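Local coordinates for protein probable zinc protease PqqL (Escherichia coli, PDB 6OFT) that probably acts as a zinc-dependent endopeptidase of the M16 family in the periplasm, this chain being the first half of the protein, at residues K149-Q154 and D249-V254; F244-D249 and W432-N437. One frame throughout, in Å; residues are numbered along the deposited sequence.

Contact 1 (K149-Q154 and D249-V254)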
# COMPACT_ATOMS: atom_id res chain seq x y z
N LYS A 149 10.91 13.63 -0.19
CA LYS A 149 9.86 12.66 -0.55
C LYS A 149 8.47 13.13 -0.05
O LYS A 149 7.48 12.99 -0.78
CB LYS A 149 10.21 11.26 -0.01
CG LYS A 149 9.30 10.14 -0.51
CD LYS A 149 9.75 8.77 0.02
CE LYS A 149 8.60 7.85 0.34
NZ LYS A 149 7.94 7.30 -0.88
N TRP A 150 8.41 13.70 1.17
CA TRP A 150 7.19 14.24 1.76
C TRP A 150 6.72 15.48 1.00
O TRP A 150 5.54 15.59 0.71
CB TRP A 150 7.39 14.57 3.25
CG TRP A 150 6.13 15.06 3.93
CD1 TRP A 150 5.12 14.30 4.42
CD2 TRP A 150 5.75 16.43 4.15
NE1 TRP A 150 4.12 15.10 4.93
CE2 TRP A 150 4.49 16.41 4.79
CE3 TRP A 150 6.35 17.67 3.85
CZ2 TRP A 150 3.83 17.59 5.16
CZ3 TRP A 150 5.68 18.83 4.20
CH2 TRP A 150 4.44 18.79 4.86
N ARG A 151 7.64 16.41 0.70
CA ARG A 151 7.35 17.64 -0.04
C ARG A 151 6.85 17.32 -1.46
O ARG A 151 5.93 17.99 -1.94
CB ARG A 151 8.57 18.57 -0.10
CG ARG A 151 8.97 19.15 1.26
CD ARG A 151 9.99 20.26 1.11
NE ARG A 151 11.23 19.82 0.47
CZ ARG A 151 12.32 19.40 1.12
NH1 ARG A 151 12.33 19.35 2.44
NH2 ARG A 151 13.40 19.04 0.44
N THR A 152 7.44 16.28 -2.11
CA THR A 152 7.05 15.80 -3.44
C THR A 152 5.63 15.23 -3.36
O THR A 152 4.78 15.64 -4.16
CB THR A 152 8.08 14.80 -4.01
OG1 THR A 152 9.38 15.39 -3.98
CG2 THR A 152 7.76 14.38 -5.43
N SER A 153 5.36 14.33 -2.36
CA SER A 153 4.03 13.77 -2.10
C SER A 153 3.00 14.85 -1.82
O SER A 153 1.89 14.77 -2.34
CB SER A 153 4.06 12.78 -0.93
OG SER A 153 4.68 11.57 -1.31
N GLN A 154 3.36 15.89 -1.02
CA GLN A 154 2.47 17.02 -0.74
C GLN A 154 2.10 17.80 -2.01
O GLN A 154 0.94 18.17 -2.17
CB GLN A 154 3.08 17.99 0.28
CG GLN A 154 3.11 17.47 1.72
CD GLN A 154 1.77 17.08 2.28
OE1 GLN A 154 1.53 15.91 2.60
NE2 GLN A 154 0.86 18.03 2.42
N ASP A 249 12.14 20.90 -6.59
CA ASP A 249 12.76 20.62 -5.29
C ASP A 249 14.23 20.31 -5.50
O ASP A 249 14.57 19.30 -6.12
CB ASP A 249 12.04 19.47 -4.55
CG ASP A 249 12.30 19.36 -3.05
OD1 ASP A 249 11.36 18.98 -2.32
OD2 ASP A 249 13.44 19.62 -2.61
N LYS A 250 15.10 21.18 -4.98
CA LYS A 250 16.56 21.09 -5.11
C LYS A 250 17.15 19.83 -4.48
O LYS A 250 18.21 19.39 -4.91
CB LYS A 250 17.25 22.36 -4.58
CG LYS A 250 16.73 23.66 -5.21
CD LYS A 250 17.84 24.59 -5.68
CE LYS A 250 17.31 25.93 -6.13
NZ LYS A 250 16.47 25.83 -7.36
N GLU A 251 16.42 19.23 -3.51
CA GLU A 251 16.80 18.03 -2.78
C GLU A 251 16.41 16.72 -3.49
O GLU A 251 16.92 15.66 -3.10
CB GLU A 251 16.27 18.06 -1.33
CG GLU A 251 16.97 19.11 -0.48
CD GLU A 251 16.88 18.97 1.03
OE1 GLU A 251 16.11 18.11 1.52
OE2 GLU A 251 17.59 19.73 1.73
N ASN A 252 15.54 16.78 -4.52
CA ASN A 252 15.15 15.61 -5.31
C ASN A 252 16.33 15.24 -6.21
O ASN A 252 17.03 16.13 -6.70
CB ASN A 252 13.87 15.87 -6.11
CG ASN A 252 12.60 15.84 -5.29
OD1 ASN A 252 12.56 15.31 -4.17
ND2 ASN A 252 11.53 16.39 -5.83
N ARG A 253 16.60 13.94 -6.37
CA ARG A 253 17.79 13.49 -7.10
C ARG A 253 17.58 13.18 -8.60
O ARG A 253 18.56 13.15 -9.35
CB ARG A 253 18.44 12.28 -6.39
CG ARG A 253 17.57 11.03 -6.33
CD ARG A 253 18.38 9.81 -5.90
NE ARG A 253 17.83 8.57 -6.45
CZ ARG A 253 18.26 8.01 -7.58
NH1 ARG A 253 19.24 8.56 -8.28
NH2 ARG A 253 17.70 6.89 -8.02
N VAL A 254 16.33 12.95 -9.03
CA VAL A 254 16.02 12.57 -10.42
C VAL A 254 15.06 13.55 -11.10
O VAL A 254 13.99 13.85 -10.56
CB VAL A 254 15.51 11.10 -10.47
CG1 VAL A 254 15.00 10.71 -11.85
CG2 VAL A 254 16.58 10.11 -10.00
O HOH W 1 8.98 18.68 -3.53
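A salt-bridge network joins helix 148-160 to the type I beta turn Asp249-Asn252, with Arg151 on the helix reaching across to both acids of the turn. The guanidinium takes Asp249 side-on: NE of Arg151 donates to OD1 of Asp249 at 2.9 Å, while NH2 of Arg151 reaches OD2 of Asp249 at 3.1 Å in a nearly straight bond (167°). The two side chains cross at about a right angle, their planar ends 36° apart, and the bend at chi3 (-60°) of Arg151 brings NE round to the carboxylate. NH2 of Arg151 also gives a bond of 3.1 Å to OE1 of Glu251; that oxygen lies in the guanidinium plane, although the nitrogen stands above the Glu251 carboxylate. An alanine in place of Arg151 would probably leave the carboxylates of Asp249 and Glu251 close together without the positive charge they share. OD2 of Asp249 has a second donor, the backbone N of Glu251 at 3.1 Å, which closes an Asx turn and holds the carboxylate against its own loop. One residue further along the helix, Thr152 and Asn252 meet tip to tip, ND2 of Asn252 donating to OG1 of Thr152 at 3.0 Å; that hydroxyl is also hydrogen-bonded to the carbonyl of Ala148, one turn back. Water 1 donates to OD1 of Asp249 at 2.7 Å and more weakly to OG1 of Thr152, bridging the ionic and neutral pairs. The whole is an Asx turn at the start of a type I turn, its aspartate bound side-on by a helix arginine.

Contact 2 (F244-D249 and W432-N437)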
# COMPACT_ATOMS: atom_id res chain seq x y z
N PHE A 244 -1.75 19.69 -15.15
CA PHE A 244 -0.31 19.80 -15.39
C PHE A 244 0.38 20.30 -14.14
O PHE A 244 -0.11 21.23 -13.52
CB PHE A 244 -0.03 20.78 -16.56
CG PHE A 244 -0.48 20.30 -17.91
CD1 PHE A 244 -1.78 20.52 -18.35
CD2 PHE A 244 0.41 19.67 -18.77
CE1 PHE A 244 -2.20 20.05 -19.59
CE2 PHE A 244 -0.01 19.22 -20.03
CZ PHE A 244 -1.31 19.41 -20.43
N ASN A 245 1.53 19.70 -13.80
CA ASN A 245 2.30 20.10 -12.62
C ASN A 245 3.80 20.01 -12.84
O ASN A 245 4.28 19.14 -13.56
CB ASN A 245 1.93 19.22 -11.41
CG ASN A 245 2.38 19.80 -10.08
OD1 ASN A 245 2.61 20.99 -9.95
ND2 ASN A 245 2.50 18.97 -9.07
N ILE A 246 4.55 20.92 -12.21
CA ILE A 246 6.01 20.89 -12.22
C ILE A 246 6.42 20.93 -10.76
O ILE A 246 5.98 21.82 -10.03
CB ILE A 246 6.71 21.99 -13.08
CG1 ILE A 246 6.30 21.91 -14.58
CG2 ILE A 246 8.25 21.92 -12.94
CD1 ILE A 246 6.60 23.26 -15.41
N ILE A 247 7.16 19.90 -10.30
CA ILE A 247 7.63 19.80 -8.92
C ILE A 247 9.07 20.27 -8.92
O ILE A 247 9.94 19.62 -9.49
CB ILE A 247 7.45 18.40 -8.28
CG1 ILE A 247 5.97 17.94 -8.34
CG2 ILE A 247 8.00 18.39 -6.83
CD1 ILE A 247 5.71 16.56 -7.93
N ASN A 248 9.31 21.43 -8.30
CA ASN A 248 10.65 21.99 -8.20
C ASN A 248 11.16 21.81 -6.76
O ASN A 248 10.65 22.44 -5.83
CB ASN A 248 10.64 23.47 -8.63
CG ASN A 248 12.01 24.06 -8.92
OD1 ASN A 248 13.03 23.69 -8.32
ND2 ASN A 248 12.06 25.01 -9.84
N ASP A 249 12.14 20.90 -6.59
CA ASP A 249 12.76 20.62 -5.29
C ASP A 249 14.23 20.31 -5.50
O ASP A 249 14.57 19.30 -6.12
CB ASP A 249 12.04 19.47 -4.55
CG ASP A 249 12.30 19.36 -3.05
OD1 ASP A 249 11.36 18.98 -2.32
OD2 ASP A 249 13.44 19.62 -2.61
N TRP A 432 -0.19 15.48 -16.29
CA TRP A 432 1.24 15.49 -16.70
C TRP A 432 2.06 16.03 -15.54
O TRP A 432 1.63 16.97 -14.93
CB TRP A 432 1.46 16.35 -17.94
CG TRP A 432 1.02 15.68 -19.20
CD1 TRP A 432 -0.16 15.84 -19.83
CD2 TRP A 432 1.76 14.71 -19.95
NE1 TRP A 432 -0.20 15.05 -20.92
CE2 TRP A 432 0.95 14.33 -21.02
CE3 TRP A 432 3.01 14.12 -19.82
CZ2 TRP A 432 1.35 13.40 -21.97
CZ3 TRP A 432 3.41 13.21 -20.75
CH2 TRP A 432 2.58 12.84 -21.81
N GLU A 433 3.20 15.45 -15.29
CA GLU A 433 4.04 15.93 -14.21
C GLU A 433 5.52 15.91 -14.56
O GLU A 433 6.03 14.91 -15.06
CB GLU A 433 3.78 15.10 -12.95
CG GLU A 433 4.51 15.58 -11.71
CD GLU A 433 4.57 14.48 -10.67
OE1 GLU A 433 3.61 14.39 -9.87
OE2 GLU A 433 5.54 13.69 -10.69
N GLN A 434 6.21 17.00 -14.26
CA GLN A 434 7.65 17.11 -14.44
C GLN A 434 8.30 17.37 -13.10
O GLN A 434 7.74 18.08 -12.28
CB GLN A 434 8.04 18.19 -15.45
CG GLN A 434 7.93 17.70 -16.89
CD GLN A 434 7.95 18.82 -17.89
OE1 GLN A 434 8.86 18.93 -18.72
NE2 GLN A 434 6.95 19.67 -17.84
N MET A 435 9.48 16.80 -12.89
CA MET A 435 10.25 16.98 -11.66
C MET A 435 11.58 17.60 -12.02
O MET A 435 12.24 17.14 -12.95
CB MET A 435 10.42 15.64 -10.94
CG MET A 435 9.16 15.20 -10.24
SD MET A 435 9.25 13.57 -9.48
CE MET A 435 10.43 13.89 -8.10
N VAL A 436 11.89 18.74 -11.38
CA VAL A 436 13.11 19.53 -11.62
C VAL A 436 13.84 19.81 -10.30
O VAL A 436 13.19 19.98 -9.27
CB VAL A 436 12.89 20.80 -12.49
CG1 VAL A 436 12.47 20.42 -13.90
CG2 VAL A 436 11.89 21.77 -11.86
N ASN A 437 15.19 19.80 -10.32
CA ASN A 437 15.97 20.01 -9.09
C ASN A 437 17.00 21.15 -9.17
O ASN A 437 17.75 21.37 -8.22
CB ASN A 437 16.63 18.70 -8.62
CG ASN A 437 17.57 18.04 -9.60
OD1 ASN A 437 17.99 18.61 -10.62
ND2 ASN A 437 17.92 16.80 -9.30
O HOH W 2 4.42 19.12 -16.46
O HOH W 3 1.77 16.29 -9.50
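Strands 244-248 and 432-436 run parallel in direct register, their axes 4.6 Å apart at closest approach and 14° from aligned, and five backbone hydrogen bonds link them from Asn245 N to Trp432 O through to Asp249 N and Val436 O. At one end Phe244 and Trp432 lie side by side, pointing the same way; the Phe244 ring is 15° from the five-membered ring of Trp432 but slid so far that they barely overlap, with CE2 of Phe244 3.4 Å from CD1 of Trp432. Ile246 and Val436 continue this face through their CG2 methyls at 3.8 Å. CG2 of Val436, set between its backbone N and carbonyl carbon, also packs 3.7 Å from CG of Asn248. On the face of Asn245, Ile247 and Met435, CD1 of Ile247 sits 3.6 Å from OE1 of Glu433. Glu433 is buried, its carboxylate paired with Arg156 of helix 148-160 and Arg323. Water 3 accepts from ND2 of Asn245 at 2.8 Å and donates to OE1 of Glu433 at 2.7 Å. The Phe244 face thus mixes aromatic and methyl packing with the amides of Gln434 and Asn248, whereas the Glu433 face combines a methyl contact with a buried charge that its two arginines probably help keep ionised.

In the fold
Contacts 1 and 2 have centres 9 Å apart and share Asp249, whose backbone N closes the hydrogen-bond ladder of contact 2 while its carboxylate serves contact 1. The turn follows directly on strand 242-248, an edge strand of the sheet within this chain. A second tie runs from ND2 of Asn437 to O of Asn252, a probable hydrogen bond of 2.8 Å, and CE of Met435 packs 3.5 Å from ND2 of Asn252. Helix 148-160 also covers the face of Asn245, Ile247 and Met435 in contact 2: Thr152 touches Ile247 and Met435. Both contacts lie away from the predicted zinc site of His54, His58 and Glu134, while a glycerol, probably from crystallisation, is hydrogen-bonded to NE1 of Trp432.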